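Long-range contacts in tropomodulin (Caenorhabditis elegans, PDB 1PGV), which probably caps the pointed end of actin filaments as a full-length protein, of which this chain is the C-terminal leucine-rich-repeat domain: residues A[35-40]-A[66-71]; A[48-53]-A[77-82]; A[114-119]-A[146-151]; A[120-125]-A[154-159]; A[129-134]-A[162-167]. All blocks are in the same frame, centred on the assembly; numbering follows the deposited sequence.

Contact 1: residues A[35-40]-A[66-71]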
# COMPACT_ATOMS: atom_id res chain seq x y z
N ARG A 35 16.94 11.40 -3.62
CA ARG A 35 16.75 11.65 -2.20
C ARG A 35 16.40 10.39 -1.41
O ARG A 35 16.93 10.17 -0.32
CB ARG A 35 15.68 12.73 -1.99
CG ARG A 35 16.10 14.10 -2.50
CD ARG A 35 15.01 15.13 -2.28
NE ARG A 35 14.76 15.37 -0.86
CZ ARG A 35 13.72 16.05 -0.39
NH1 ARG A 35 12.83 16.56 -1.23
NH2 ARG A 35 13.57 16.22 0.92
N LEU A 36 15.50 9.57 -1.94
CA LEU A 36 15.11 8.34 -1.26
C LEU A 36 16.31 7.40 -1.11
O LEU A 36 16.49 6.77 -0.07
CB LEU A 36 13.97 7.65 -2.02
CG LEU A 36 12.61 8.34 -1.91
CD1 LEU A 36 11.63 7.72 -2.89
CD2 LEU A 36 12.09 8.22 -0.48
N ARG A 37 17.12 7.30 -2.16
CA ARG A 37 18.29 6.44 -2.14
C ARG A 37 19.26 6.85 -1.03
O ARG A 37 19.89 6.00 -0.40
CB ARG A 37 19.03 6.49 -3.48
CG ARG A 37 18.32 5.76 -4.61
CD ARG A 37 19.12 5.87 -5.90
NE ARG A 37 18.51 5.12 -6.99
CZ ARG A 37 18.84 5.26 -8.27
NH1 ARG A 37 19.79 6.13 -8.61
NH2 ARG A 37 18.23 4.55 -9.20
N GLU A 38 19.36 8.15 -0.80
CA GLU A 38 20.26 8.67 0.23
C GLU A 38 19.57 8.72 1.59
O GLU A 38 20.10 9.27 2.55
CB GLU A 38 20.74 10.07 -0.17
CG GLU A 38 21.43 10.12 -1.52
CD GLU A 38 21.92 11.50 -1.89
OE1 GLU A 38 21.10 12.45 -1.90
OE2 GLU A 38 23.13 11.65 -2.18
N ASP A 39 18.37 8.14 1.65
CA ASP A 39 17.60 8.09 2.89
C ASP A 39 17.38 9.48 3.49
O ASP A 39 17.60 9.71 4.68
CB ASP A 39 18.31 7.17 3.89
CG ASP A 39 17.48 6.91 5.13
OD1 ASP A 39 16.24 6.89 5.02
OD2 ASP A 39 18.08 6.70 6.21
N ASP A 40 16.94 10.40 2.64
CA ASP A 40 16.66 11.78 3.04
C ASP A 40 15.71 11.80 4.23
O ASP A 40 14.61 11.26 4.17
CB ASP A 40 16.04 12.53 1.86
CG ASP A 40 15.89 14.01 2.13
OD1 ASP A 40 15.03 14.38 2.96
OD2 ASP A 40 16.62 14.80 1.50
N ALA A 66 12.71 3.97 -2.81
CA ALA A 66 11.92 4.10 -1.59
C ALA A 66 12.29 3.07 -0.53
O ALA A 66 12.11 3.31 0.66
CB ALA A 66 10.44 4.01 -1.93
N CYS A 67 12.80 1.92 -0.96
CA CYS A 67 13.19 0.86 -0.03
C CYS A 67 14.35 1.26 0.86
O CYS A 67 14.53 0.70 1.94
CB CYS A 67 13.56 -0.42 -0.79
SG CYS A 67 12.19 -1.18 -1.66
N ASN A 68 15.15 2.22 0.41
CA ASN A 68 16.30 2.68 1.17
C ASN A 68 15.97 3.76 2.20
O ASN A 68 16.80 4.11 3.03
CB ASN A 68 17.37 3.20 0.21
CG ASN A 68 17.81 2.15 -0.78
OD1 ASN A 68 18.33 1.11 -0.39
ND2 ASN A 68 17.60 2.41 -2.06
N SER A 69 14.74 4.27 2.14
CA SER A 69 14.32 5.31 3.07
C SER A 69 13.60 4.79 4.31
O SER A 69 12.66 4.01 4.21
CB SER A 69 13.40 6.31 2.36
OG SER A 69 12.76 7.15 3.31
N LYS A 70 14.06 5.23 5.48
CA LYS A 70 13.42 4.82 6.73
C LYS A 70 12.58 5.98 7.22
O LYS A 70 12.16 6.02 8.37
CB LYS A 70 14.47 4.43 7.77
CG LYS A 70 15.51 5.50 8.06
CD LYS A 70 16.49 5.01 9.12
CE LYS A 70 17.64 5.98 9.32
NZ LYS A 70 17.17 7.33 9.73
N HIS A 71 12.32 6.93 6.33
CA HIS A 71 11.55 8.12 6.67
C HIS A 71 10.25 8.29 5.88
O HIS A 71 9.30 8.88 6.39
CB HIS A 71 12.43 9.36 6.48
CG HIS A 71 13.69 9.32 7.30
ND1 HIS A 71 13.70 9.54 8.66
CD2 HIS A 71 14.97 9.06 6.94
CE1 HIS A 71 14.94 9.42 9.11
NE2 HIS A 71 15.73 9.13 8.09
O HOH W 1 13.01 9.76 2.70

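Contact 2: residues A[48-53]-A[77-82]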
# COMPACT_ATOMS: atom_id res chain seq x y z
N ILE A 48 3.09 10.71 -6.95
CA ILE A 48 3.21 10.80 -8.40
C ILE A 48 1.88 10.46 -9.06
O ILE A 48 1.84 9.96 -10.18
CB ILE A 48 4.31 9.87 -8.95
CG1 ILE A 48 3.96 8.40 -8.67
CG2 ILE A 48 5.66 10.24 -8.35
CD1 ILE A 48 4.94 7.42 -9.29
N ASN A 49 0.80 10.73 -8.34
CA ASN A 49 -0.54 10.46 -8.86
C ASN A 49 -0.74 11.13 -10.21
O ASN A 49 -0.33 12.27 -10.42
CB ASN A 49 -1.61 10.97 -7.89
CG ASN A 49 -1.71 10.15 -6.62
OD1 ASN A 49 -1.12 9.08 -6.50
ND2 ASN A 49 -2.49 10.64 -5.65
N ASN A 50 -1.36 10.40 -11.14
CA ASN A 50 -1.67 10.90 -12.47
C ASN A 50 -0.48 11.13 -13.40
O ASN A 50 -0.64 11.68 -14.49
CB ASN A 50 -2.47 12.20 -12.36
CG ASN A 50 -3.63 12.08 -11.40
OD1 ASN A 50 -4.50 11.23 -11.57
ND2 ASN A 50 -3.64 12.94 -10.39
N MET A 51 0.71 10.69 -12.99
CA MET A 51 1.90 10.86 -13.83
C MET A 51 2.12 9.62 -14.71
O MET A 51 2.96 8.78 -14.41
CB MET A 51 3.13 11.12 -12.96
CG MET A 51 3.06 12.44 -12.20
SD MET A 51 4.55 12.80 -11.24
CE MET A 51 5.58 13.59 -12.48
N LYS A 52 1.34 9.53 -15.79
CA LYS A 52 1.43 8.39 -16.71
C LYS A 52 2.58 8.54 -17.70
O LYS A 52 2.95 7.59 -18.39
CB LYS A 52 0.11 8.25 -17.46
CG LYS A 52 -1.08 7.99 -16.56
CD LYS A 52 -2.38 7.96 -17.35
CE LYS A 52 -3.54 7.57 -16.45
NZ LYS A 52 -4.84 7.53 -17.18
N ARG A 53 3.14 9.75 -17.77
CA ARG A 53 4.25 10.06 -18.67
C ARG A 53 5.54 9.36 -18.27
O ARG A 53 6.30 8.89 -19.12
CB ARG A 53 4.50 11.57 -18.68
CG ARG A 53 4.88 12.10 -17.31
CD ARG A 53 5.84 13.28 -17.39
NE ARG A 53 6.42 13.58 -16.08
CZ ARG A 53 7.32 14.53 -15.86
NH1 ARG A 53 7.77 15.27 -16.86
NH2 ARG A 53 7.79 14.72 -14.63
N LEU A 77 0.83 6.38 -5.98
CA LEU A 77 1.04 6.18 -7.41
C LEU A 77 -0.30 5.90 -8.07
O LEU A 77 -0.39 5.06 -8.97
CB LEU A 77 1.96 4.98 -7.66
CG LEU A 77 3.22 4.77 -6.82
CD1 LEU A 77 2.83 4.25 -5.44
CD2 LEU A 77 4.12 3.75 -7.52
N ALA A 78 -1.33 6.60 -7.62
CA ALA A 78 -2.66 6.42 -8.18
C ALA A 78 -2.73 6.91 -9.62
O ALA A 78 -2.11 7.91 -9.97
CB ALA A 78 -3.69 7.16 -7.33
N ASN A 79 -3.47 6.18 -10.44
CA ASN A 79 -3.65 6.55 -11.83
C ASN A 79 -2.34 6.88 -12.55
O ASN A 79 -2.18 7.98 -13.09
CB ASN A 79 -4.61 7.73 -11.93
CG ASN A 79 -5.05 8.01 -13.35
OD1 ASN A 79 -5.44 7.11 -14.08
ND2 ASN A 79 -5.01 9.29 -13.73
N THR A 80 -1.40 5.94 -12.53
CA THR A 80 -0.12 6.12 -13.20
C THR A 80 0.02 5.05 -14.28
O THR A 80 1.10 4.85 -14.84
CB THR A 80 1.07 5.99 -12.23
OG1 THR A 80 0.95 4.77 -11.49
CG2 THR A 80 1.10 7.17 -11.26
N ALA A 81 -1.08 4.35 -14.55
CA ALA A 81 -1.12 3.30 -15.56
C ALA A 81 -0.07 2.22 -15.34
O ALA A 81 0.48 1.69 -16.31
CB ALA A 81 -0.97 3.91 -16.95
N ILE A 82 0.22 1.89 -14.09
CA ILE A 82 1.21 0.86 -13.81
C ILE A 82 0.54 -0.51 -13.76
O ILE A 82 -0.65 -0.62 -13.47
CB ILE A 82 1.94 1.10 -12.47
CG1 ILE A 82 0.93 1.28 -11.34
CG2 ILE A 82 2.84 2.33 -12.60
CD1 ILE A 82 1.57 1.36 -9.97

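Contact 3: residues A[114-119]-A[146-151]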
# COMPACT_ATOMS: atom_id res chain seq x y z
N LEU A 114 -1.75 -9.89 -7.32
CA LEU A 114 -0.66 -9.05 -6.83
C LEU A 114 -1.13 -8.26 -5.62
O LEU A 114 -0.39 -8.13 -4.64
CB LEU A 114 -0.18 -8.10 -7.93
CG LEU A 114 0.98 -7.19 -7.49
CD1 LEU A 114 2.11 -8.01 -6.90
CD2 LEU A 114 1.47 -6.39 -8.68
N LEU A 115 -2.35 -7.73 -5.68
CA LEU A 115 -2.90 -6.96 -4.57
C LEU A 115 -2.94 -7.82 -3.31
O LEU A 115 -2.65 -7.34 -2.21
CB LEU A 115 -4.31 -6.47 -4.90
CG LEU A 115 -4.37 -5.40 -6.00
CD1 LEU A 115 -5.81 -4.92 -6.17
CD2 LEU A 115 -3.45 -4.23 -5.64
N ALA A 116 -3.30 -9.09 -3.46
CA ALA A 116 -3.34 -9.99 -2.31
C ALA A 116 -1.93 -10.12 -1.73
O ALA A 116 -1.76 -10.14 -0.51
CB ALA A 116 -3.87 -11.37 -2.73
N ARG A 117 -0.93 -10.22 -2.59
CA ARG A 117 0.44 -10.35 -2.10
C ARG A 117 0.88 -9.06 -1.40
O ARG A 117 1.54 -9.11 -0.37
CB ARG A 117 1.39 -10.66 -3.26
CG ARG A 117 1.15 -12.02 -3.90
CD ARG A 117 2.08 -12.24 -5.09
NE ARG A 117 3.48 -12.24 -4.67
CZ ARG A 117 4.51 -12.04 -5.50
NH1 ARG A 117 4.29 -11.82 -6.79
NH2 ARG A 117 5.75 -12.07 -5.03
N LEU A 118 0.50 -7.92 -1.95
CA LEU A 118 0.87 -6.64 -1.34
C LEU A 118 0.26 -6.52 0.07
O LEU A 118 0.95 -6.12 1.02
CB LEU A 118 0.40 -5.46 -2.21
CG LEU A 118 1.02 -5.36 -3.61
CD1 LEU A 118 0.43 -4.15 -4.32
CD2 LEU A 118 2.54 -5.25 -3.52
N LEU A 119 -1.01 -6.86 0.21
CA LEU A 119 -1.67 -6.80 1.51
C LEU A 119 -1.07 -7.80 2.50
O LEU A 119 -0.92 -7.51 3.68
CB LEU A 119 -3.17 -7.04 1.39
CG LEU A 119 -4.08 -5.81 1.33
CD1 LEU A 119 -5.51 -6.24 1.07
CD2 LEU A 119 -3.99 -5.04 2.65
N GLU A 146 -10.16 -12.79 -2.19
CA GLU A 146 -10.89 -12.19 -1.08
C GLU A 146 -10.64 -12.93 0.24
O GLU A 146 -10.51 -12.31 1.29
CB GLU A 146 -12.39 -12.14 -1.40
CG GLU A 146 -12.71 -11.15 -2.51
CD GLU A 146 -14.15 -10.68 -2.47
OE1 GLU A 146 -14.80 -10.88 -1.42
OE2 GLU A 146 -14.63 -10.11 -3.47
N MET A 147 -10.55 -14.26 0.18
CA MET A 147 -10.31 -15.04 1.38
C MET A 147 -8.90 -14.79 1.91
O MET A 147 -8.67 -14.76 3.12
CB MET A 147 -10.50 -16.53 1.08
CG MET A 147 -11.87 -16.82 0.50
SD MET A 147 -13.22 -16.45 1.64
CE MET A 147 -14.52 -17.51 0.99
N ASP A 148 -7.96 -14.59 0.99
CA ASP A 148 -6.57 -14.32 1.33
C ASP A 148 -6.53 -12.97 2.06
O ASP A 148 -6.04 -12.86 3.19
CB ASP A 148 -5.75 -14.21 0.04
CG ASP A 148 -4.27 -13.96 0.29
OD1 ASP A 148 -3.91 -13.30 1.30
OD2 ASP A 148 -3.45 -14.42 -0.54
N MET A 149 -7.07 -11.95 1.40
CA MET A 149 -7.11 -10.59 1.94
C MET A 149 -7.80 -10.45 3.28
O MET A 149 -7.30 -9.75 4.18
CB MET A 149 -7.79 -9.66 0.94
CG MET A 149 -7.03 -9.46 -0.35
SD MET A 149 -7.85 -8.24 -1.37
CE MET A 149 -6.50 -7.78 -2.46
N MET A 150 -8.96 -11.08 3.44
CA MET A 150 -9.67 -10.96 4.70
C MET A 150 -8.88 -11.55 5.86
O MET A 150 -8.92 -11.02 6.97
CB MET A 150 -11.06 -11.61 4.62
CG MET A 150 -11.08 -13.11 4.45
SD MET A 150 -12.79 -13.71 4.57
CE MET A 150 -12.50 -15.36 5.25
N MET A 151 -8.16 -12.64 5.62
CA MET A 151 -7.37 -13.24 6.69
C MET A 151 -6.12 -12.42 6.99
O MET A 151 -5.72 -12.29 8.15
CB MET A 151 -6.98 -14.67 6.34
CG MET A 151 -8.18 -15.60 6.19
SD MET A 151 -9.34 -15.46 7.58
CE MET A 151 -8.47 -16.36 8.83
O HOH W 2 -3.87 -10.51 1.25

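Contact 4: residues A[120-125]-A[154-159]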
# COMPACT_ATOMS: atom_id res chain seq x y z
N ARG A 120 -0.73 -9.00 2.03
CA ARG A 120 -0.16 -9.97 2.93
C ARG A 120 1.22 -9.50 3.40
O ARG A 120 1.63 -9.77 4.53
CB ARG A 120 -0.08 -11.35 2.25
CG ARG A 120 0.28 -12.49 3.19
CD ARG A 120 -0.30 -13.81 2.68
NE ARG A 120 -1.74 -13.92 2.89
CZ ARG A 120 -2.29 -14.44 3.98
NH1 ARG A 120 -1.53 -14.91 4.96
NH2 ARG A 120 -3.61 -14.51 4.10
N SER A 121 1.93 -8.78 2.54
CA SER A 121 3.26 -8.29 2.89
C SER A 121 3.22 -7.22 3.98
O SER A 121 4.23 -6.97 4.63
CB SER A 121 3.98 -7.75 1.66
OG SER A 121 3.32 -6.62 1.12
N THR A 122 2.06 -6.60 4.16
CA THR A 122 1.92 -5.55 5.18
C THR A 122 2.11 -6.11 6.59
O THR A 122 2.30 -5.36 7.56
CB THR A 122 0.53 -4.87 5.11
OG1 THR A 122 -0.48 -5.82 5.48
CG2 THR A 122 0.26 -4.36 3.70
N LEU A 123 2.06 -7.43 6.71
CA LEU A 123 2.20 -8.07 8.02
C LEU A 123 3.61 -8.10 8.58
O LEU A 123 3.79 -8.27 9.78
CB LEU A 123 1.65 -9.50 7.95
CG LEU A 123 0.15 -9.62 7.67
CD1 LEU A 123 -0.23 -11.10 7.49
CD2 LEU A 123 -0.65 -9.01 8.81
N VAL A 124 4.61 -7.93 7.72
CA VAL A 124 5.99 -7.98 8.18
C VAL A 124 6.33 -6.88 9.19
O VAL A 124 6.82 -7.17 10.29
CB VAL A 124 6.96 -7.91 6.99
CG1 VAL A 124 8.40 -7.96 7.48
CG2 VAL A 124 6.68 -9.07 6.04
N THR A 125 6.07 -5.63 8.83
CA THR A 125 6.37 -4.51 9.74
C THR A 125 5.11 -3.83 10.26
O THR A 125 5.15 -3.14 11.29
CB THR A 125 7.22 -3.43 9.04
OG1 THR A 125 6.43 -2.79 8.03
CG2 THR A 125 8.45 -4.04 8.42
N GLU A 154 -7.26 -9.33 8.90
CA GLU A 154 -7.66 -9.69 10.25
C GLU A 154 -6.45 -9.87 11.16
O GLU A 154 -6.53 -9.62 12.37
CB GLU A 154 -8.50 -10.97 10.20
CG GLU A 154 -9.20 -11.34 11.48
CD GLU A 154 -10.19 -12.46 11.28
OE1 GLU A 154 -11.35 -12.19 10.89
OE2 GLU A 154 -9.81 -13.63 11.50
N GLU A 155 -5.32 -10.28 10.60
CA GLU A 155 -4.11 -10.48 11.39
C GLU A 155 -3.31 -9.18 11.54
O GLU A 155 -2.44 -9.07 12.41
CB GLU A 155 -3.22 -11.53 10.73
CG GLU A 155 -2.14 -12.08 11.63
CD GLU A 155 -1.25 -13.09 10.93
OE1 GLU A 155 -1.78 -13.86 10.10
OE2 GLU A 155 -0.04 -13.10 11.23
N ASN A 156 -3.61 -8.20 10.70
CA ASN A 156 -2.89 -6.92 10.75
C ASN A 156 -3.50 -6.03 11.84
O ASN A 156 -4.70 -5.80 11.84
CB ASN A 156 -3.00 -6.22 9.39
CG ASN A 156 -2.09 -5.01 9.28
OD1 ASN A 156 -2.18 -4.07 10.09
ND2 ASN A 156 -1.21 -5.01 8.27
N GLU A 157 -2.66 -5.55 12.75
CA GLU A 157 -3.14 -4.71 13.85
C GLU A 157 -3.06 -3.20 13.60
O GLU A 157 -3.61 -2.41 14.38
CB GLU A 157 -2.38 -5.04 15.14
CG GLU A 157 -2.62 -6.45 15.66
CD GLU A 157 -1.81 -6.76 16.92
OE1 GLU A 157 -1.92 -7.89 17.43
OE2 GLU A 157 -1.05 -5.88 17.39
N SER A 158 -2.39 -2.79 12.52
CA SER A 158 -2.23 -1.37 12.22
C SER A 158 -3.19 -0.77 11.19
O SER A 158 -3.53 0.41 11.27
CB SER A 158 -0.79 -1.09 11.76
OG SER A 158 0.14 -1.41 12.78
N LEU A 159 -3.62 -1.57 10.21
CA LEU A 159 -4.53 -1.07 9.18
C LEU A 159 -5.82 -0.46 9.70
O LEU A 159 -6.57 -1.08 10.45
CB LEU A 159 -4.89 -2.20 8.20
CG LEU A 159 -3.74 -2.68 7.31
CD1 LEU A 159 -4.20 -3.91 6.52
CD2 LEU A 159 -3.32 -1.57 6.37
O HOH W 3 0.27 -2.56 7.97

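Contact 5: residues A[129-134]-A[162-167]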
# COMPACT_ATOMS: atom_id res chain seq x y z
N VAL A 129 -1.06 2.05 7.60
CA VAL A 129 -2.38 2.20 8.22
C VAL A 129 -3.45 2.45 7.16
O VAL A 129 -4.64 2.27 7.42
CB VAL A 129 -2.41 3.35 9.25
CG1 VAL A 129 -1.36 3.11 10.32
CG2 VAL A 129 -2.20 4.69 8.56
N GLU A 130 -3.03 2.86 5.97
CA GLU A 130 -3.96 3.10 4.89
C GLU A 130 -3.42 2.49 3.60
O GLU A 130 -2.35 2.86 3.13
CB GLU A 130 -4.19 4.60 4.68
CG GLU A 130 -5.15 4.92 3.55
CD GLU A 130 -5.47 6.40 3.46
OE1 GLU A 130 -6.00 6.95 4.45
OE2 GLU A 130 -5.18 7.01 2.41
N PHE A 131 -4.17 1.54 3.04
CA PHE A 131 -3.79 0.86 1.80
C PHE A 131 -4.96 1.01 0.84
O PHE A 131 -6.02 0.43 1.05
CB PHE A 131 -3.51 -0.62 2.10
CG PHE A 131 -3.12 -1.43 0.89
CD1 PHE A 131 -4.09 -1.94 0.04
CD2 PHE A 131 -1.78 -1.67 0.61
CE1 PHE A 131 -3.73 -2.68 -1.09
CE2 PHE A 131 -1.41 -2.40 -0.52
CZ PHE A 131 -2.39 -2.91 -1.37
N LYS A 132 -4.79 1.80 -0.21
CA LYS A 132 -5.87 2.01 -1.17
C LYS A 132 -5.47 1.42 -2.51
O LYS A 132 -4.38 1.67 -3.01
CB LYS A 132 -6.15 3.51 -1.33
CG LYS A 132 -7.59 3.81 -1.79
CD LYS A 132 -7.99 3.06 -3.05
CE LYS A 132 -9.43 3.33 -3.44
NZ LYS A 132 -10.40 2.97 -2.36
N ALA A 133 -6.38 0.64 -3.09
CA ALA A 133 -6.09 -0.01 -4.37
C ALA A 133 -7.35 -0.31 -5.17
O ALA A 133 -7.34 -1.19 -6.03
CB ALA A 133 -5.32 -1.29 -4.12
N ASP A 134 -8.42 0.43 -4.92
CA ASP A 134 -9.67 0.18 -5.63
C ASP A 134 -9.65 0.70 -7.06
O ASP A 134 -8.75 1.45 -7.45
CB ASP A 134 -10.85 0.81 -4.88
CG ASP A 134 -12.11 -0.04 -4.96
OD1 ASP A 134 -12.31 -0.75 -5.97
OD2 ASP A 134 -12.91 0.01 -4.00
N VAL A 162 -8.74 0.31 4.27
CA VAL A 162 -8.37 -0.56 3.17
C VAL A 162 -9.31 -0.27 2.01
O VAL A 162 -10.51 -0.57 2.07
CB VAL A 162 -8.48 -2.05 3.58
CG1 VAL A 162 -8.22 -2.95 2.36
CG2 VAL A 162 -7.47 -2.35 4.67
N GLY A 163 -8.76 0.34 0.97
CA GLY A 163 -9.54 0.70 -0.19
C GLY A 163 -9.64 -0.45 -1.17
O GLY A 163 -8.96 -0.46 -2.20
N ILE A 164 -10.49 -1.40 -0.84
CA ILE A 164 -10.73 -2.59 -1.66
C ILE A 164 -12.20 -2.93 -1.55
O ILE A 164 -12.78 -2.87 -0.46
CB ILE A 164 -9.91 -3.79 -1.15
CG1 ILE A 164 -8.43 -3.53 -1.40
CG2 ILE A 164 -10.39 -5.08 -1.83
CD1 ILE A 164 -7.52 -4.66 -0.98
N SER A 165 -12.82 -3.29 -2.67
CA SER A 165 -14.23 -3.63 -2.67
C SER A 165 -14.38 -5.15 -2.68
O SER A 165 -13.93 -5.81 -3.61
CB SER A 165 -14.91 -3.03 -3.90
OG SER A 165 -16.30 -3.31 -3.91
N PHE A 166 -14.99 -5.68 -1.62
CA PHE A 166 -15.20 -7.12 -1.48
C PHE A 166 -16.63 -7.49 -1.86
O PHE A 166 -17.57 -6.76 -1.56
CB PHE A 166 -14.95 -7.56 -0.03
CG PHE A 166 -13.53 -7.40 0.42
CD1 PHE A 166 -12.59 -8.40 0.19
CD2 PHE A 166 -13.11 -6.23 1.07
CE1 PHE A 166 -11.27 -8.25 0.60
CE2 PHE A 166 -11.79 -6.08 1.48
CZ PHE A 166 -10.87 -7.09 1.25
N ALA A 167 -16.79 -8.64 -2.52
CA ALA A 167 -18.11 -9.10 -2.90
C ALA A 167 -18.60 -10.09 -1.84
O ALA A 167 -19.79 -10.26 -1.62
CB ALA A 167 -18.05 -9.79 -4.28
O HOH W 4 -11.50 -3.42 -5.13

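Contact 1: residues A[35-40]-A[66-71]
Asp-39, just past helix 29-37, reaches the backbone of Lys-70 and joins two successive helix-to-strand loops of the leucine-rich-repeat fold. With its positive phi it is the C-prime residue of a Schellman motif that ends the helix: Asp-39 N bonds to Leu-36 O and Asp-40 N to Arg-35 O. Among the polar contacts, Lys-70 N donates to Asp-39 OD1 (2.8 Å, close to straight), on the syn side but 31° out of the carboxylate plane. CG of Asp-39 stands anti to its backbone N (chi1 -172°), beside the carbonyl carbon. The ion pair of Asp-39 OD2 with Lys-70 NZ is long, at 3.7 Å, and the two side chains cross at about a right angle. A water ties the loops together further along, accepting from Ser-69 OG (2.7 Å) and donating to Asp-40 O (2.6 Å). The same hydroxyl oxygen accepts from His-71 N in an ST turn and also bonds to Ile-72 N. The apolar part is carried by Leu-36, whose CD1 lies 4.0 Å from Ala-66 CB while CD2 rests 3.7 Å from Ser-69 CB; Leu-62 and Ala-65 of helix 56-66 extend this patch. The His-71 ring, inclined 23° to the Asp-39 carboxylate, brings CD2 within 3.2 Å of Asp-39 OD1.

Contact 2: residues A[48-53]-A[77-82]
Asn-79 projects toward the 48-53 loop and meets it with every atom beyond CA. Its CB lies 3.5 Å from Asn-50 OD1, and CG, anti to the backbone N and beside the carbonyl carbon, is the same distance from Lys-52 CE. At the tip the amide splits its contacts: ND2 donates to Asn-50 OD1 (2.9 Å, 164° at the hydrogen), on a lone pair in the carbonyl plane, while OD1 comes 3.1 Å from Lys-52 CE, beside the extended lysine chain. The two amide planes are turned 67° apart. Behind this outer bond the backbones pair as Asn-50 N donates to Ala-78 O at 2.9 Å. This prolongs the parallel pairing of strands 45-47 and 74-76 into the loops that leave the strand ends of a leucine-rich-repeat sheet. Here 48-51 forms a type II turn, and Asn-108 from the next loop bonds to Thr-80 N, Ile-82 N and Leu-77 O, much as the consensus asparagine of such repeats does. Asn-49 OD1 takes Ala-78 N (2.7 Å) from 41° above its carbonyl plane and is also bonded to Ser-76 OG. Deeper in, Ile-48 and Leu-77 lie side by side, pointing the same way, with Ile-48 CD1 4.0 Å from Leu-77 CG.

Contact 3: residues A[114-119]-A[146-151]
Met-149 carries most of this contact, its thioether chain lying against Leu-115, Ala-116 and Leu-119. The methyl CE comes 3.5 Å from Leu-115 CB and 3.6 Å from Ala-116 N, so it touches the backbone of the facing helix as well as a side chain. Further back, CG lies 3.8 Å from Leu-119 CD1, and the leucine crosses the methionine at about a right angle. Beyond CG the chain is extended (chi2 -175°, chi3 160°), which carries SD and then CE over to helix 112-121. Ala-116 CB also sits 3.8 Å from Asp-148 OD2. A water beside this pair donates to Ala-116 O and to Asp-148 OD1, at 2.8 Å each, and so links a carbonyl of one helix to a carboxylate of the other. The short segments run nearly parallel, their axes 9.2 Å apart and inclined by 14°, as expected for successive helices on the convex side of a leucine-rich-repeat fold. Small Ala-116 at the nearest backbone approach fits this spacing. In the next shell, Asp-148 OD1 also takes a salt bridge from Arg-120 NE, which would favour its ionised form; OD1 is thus held by both Arg-120 NE and the water. Ile-164, in the loop after strand 161-163, touches both Leu-119 and Met-149, and Ala-133 lies against Leu-115. On the far flanks Leu-118 packs on helix 90-96, while Met-150 packs on helix 169-190.

Contact 4: residues A[120-125]-A[154-159]
Asn-156, which faces Thr-122 and Leu-123, has its OD1 gripped by two backbone N-H groups of its own loop. Ser-158 N donates to Asn-156 OD1 from 2.8 Å, tilted 15° from the carbonyl plane, in an Asx turn; Leu-159 N reaches the same Asn-156 OD1 from 2.9 Å, 44° above that plane. Held this way, the amide turns ND2 toward the other loop, where it makes a weak hydrogen bond to Thr-122 OG1 (3.0 Å, only 128° at the hydrogen). The stronger partner of that hydroxyl is Leu-119 O, three residues earlier. A water accepts from Asn-156 ND2 at 2.9 Å and gives a weak, long bond to Thr-122 O, adding a second path between the loops. Leu-123 supplies the apolar side. Its CG stands anti to the carbonyl carbon, beside the backbone N. CD2 lies 3.6 Å from Asn-156 N and 3.7 Å from Asn-156 CB, while CD1 approaches the carboxylate end of Glu-155, 4.1 Å from OE1. Leu-123 crosses Glu-155 at about a right angle. Asn-182 ND2 bonds to the carbonyl O atoms of Asn-156 and Leu-159 and ties the loop to helix 169-190. The 121-124 stretch forms a type I turn and the 156-159 stretch an Asx motif, two adjacent helix-to-strand turns at one end of a leucine-rich-repeat domain.

Contact 5: residues A[129-134]-A[162-167]
Phe-131 and Lys-132 pair in parallel with Val-162 and Gly-163, the two strands of a beta-alpha-beta unit whose connecting helix is 143-155. Gly-163 supplies both polar groups on its strand: its N donates to Phe-131 O (2.7 Å, 163° at the hydrogen), and its O accepts from Ala-133 N at 2.9 Å. A CA-H...O contact from Val-162 CA to Phe-131 O (3.3 Å) lies beside the first bond. Gly-163 is also the centre of an inverse gamma turn, closed by a weak bond from Ile-164 N to Val-162 O. Lys-132, bent at chi2 (-53°), folds back over the glycine, with CD 3.7 Å from Gly-163 O; the course of its end is doubtful because a second conformer exists. On the face that Phe-131 and Val-162 share, Phe-131 CE1 meets Ile-164 CD1 at 4.3 Å. Beyond the strands a water accepts from Ser-165 N at 2.8 Å and gives a weak bond to Asp-134 OD1 at 2.9 Å, linking Asp-134 to Ser-165. In this leucine-rich-repeat sheet strand 161-163 is outermost and strand 102-104 flanks 130-132 on its other side; Phe-131 packs on Leu-118 and Leu-119 of helix 112-121, and Val-162 on Ile-153 of helix 143-155 and Leu-179 of helix 169-190.

The five contacts fall into two groups along the leucine-rich-repeat domain. Contacts 1 and 2 join the same pair of neighbouring layers at opposite strand ends, with centres about 21 Å apart and no touch. Contacts 3, 4 and 5 lie nearer the C-terminus, among helices 112-121 and 143-155 and strands 130-132 and 161-163, and touch one another. The centres of contacts 3 and 4 are about 11 Å apart on the same two helices, with Leu-119 CD2 packed 4.0 Å from Leu-159 CD1. Contact 5 lies about 10 Å from contact 3 between centres, with Met-149 CE 3.6 Å from Ile-164 CD1. The centres of contacts 1 and 5 are about 26 Å apart, on opposite sides of the chain's centre.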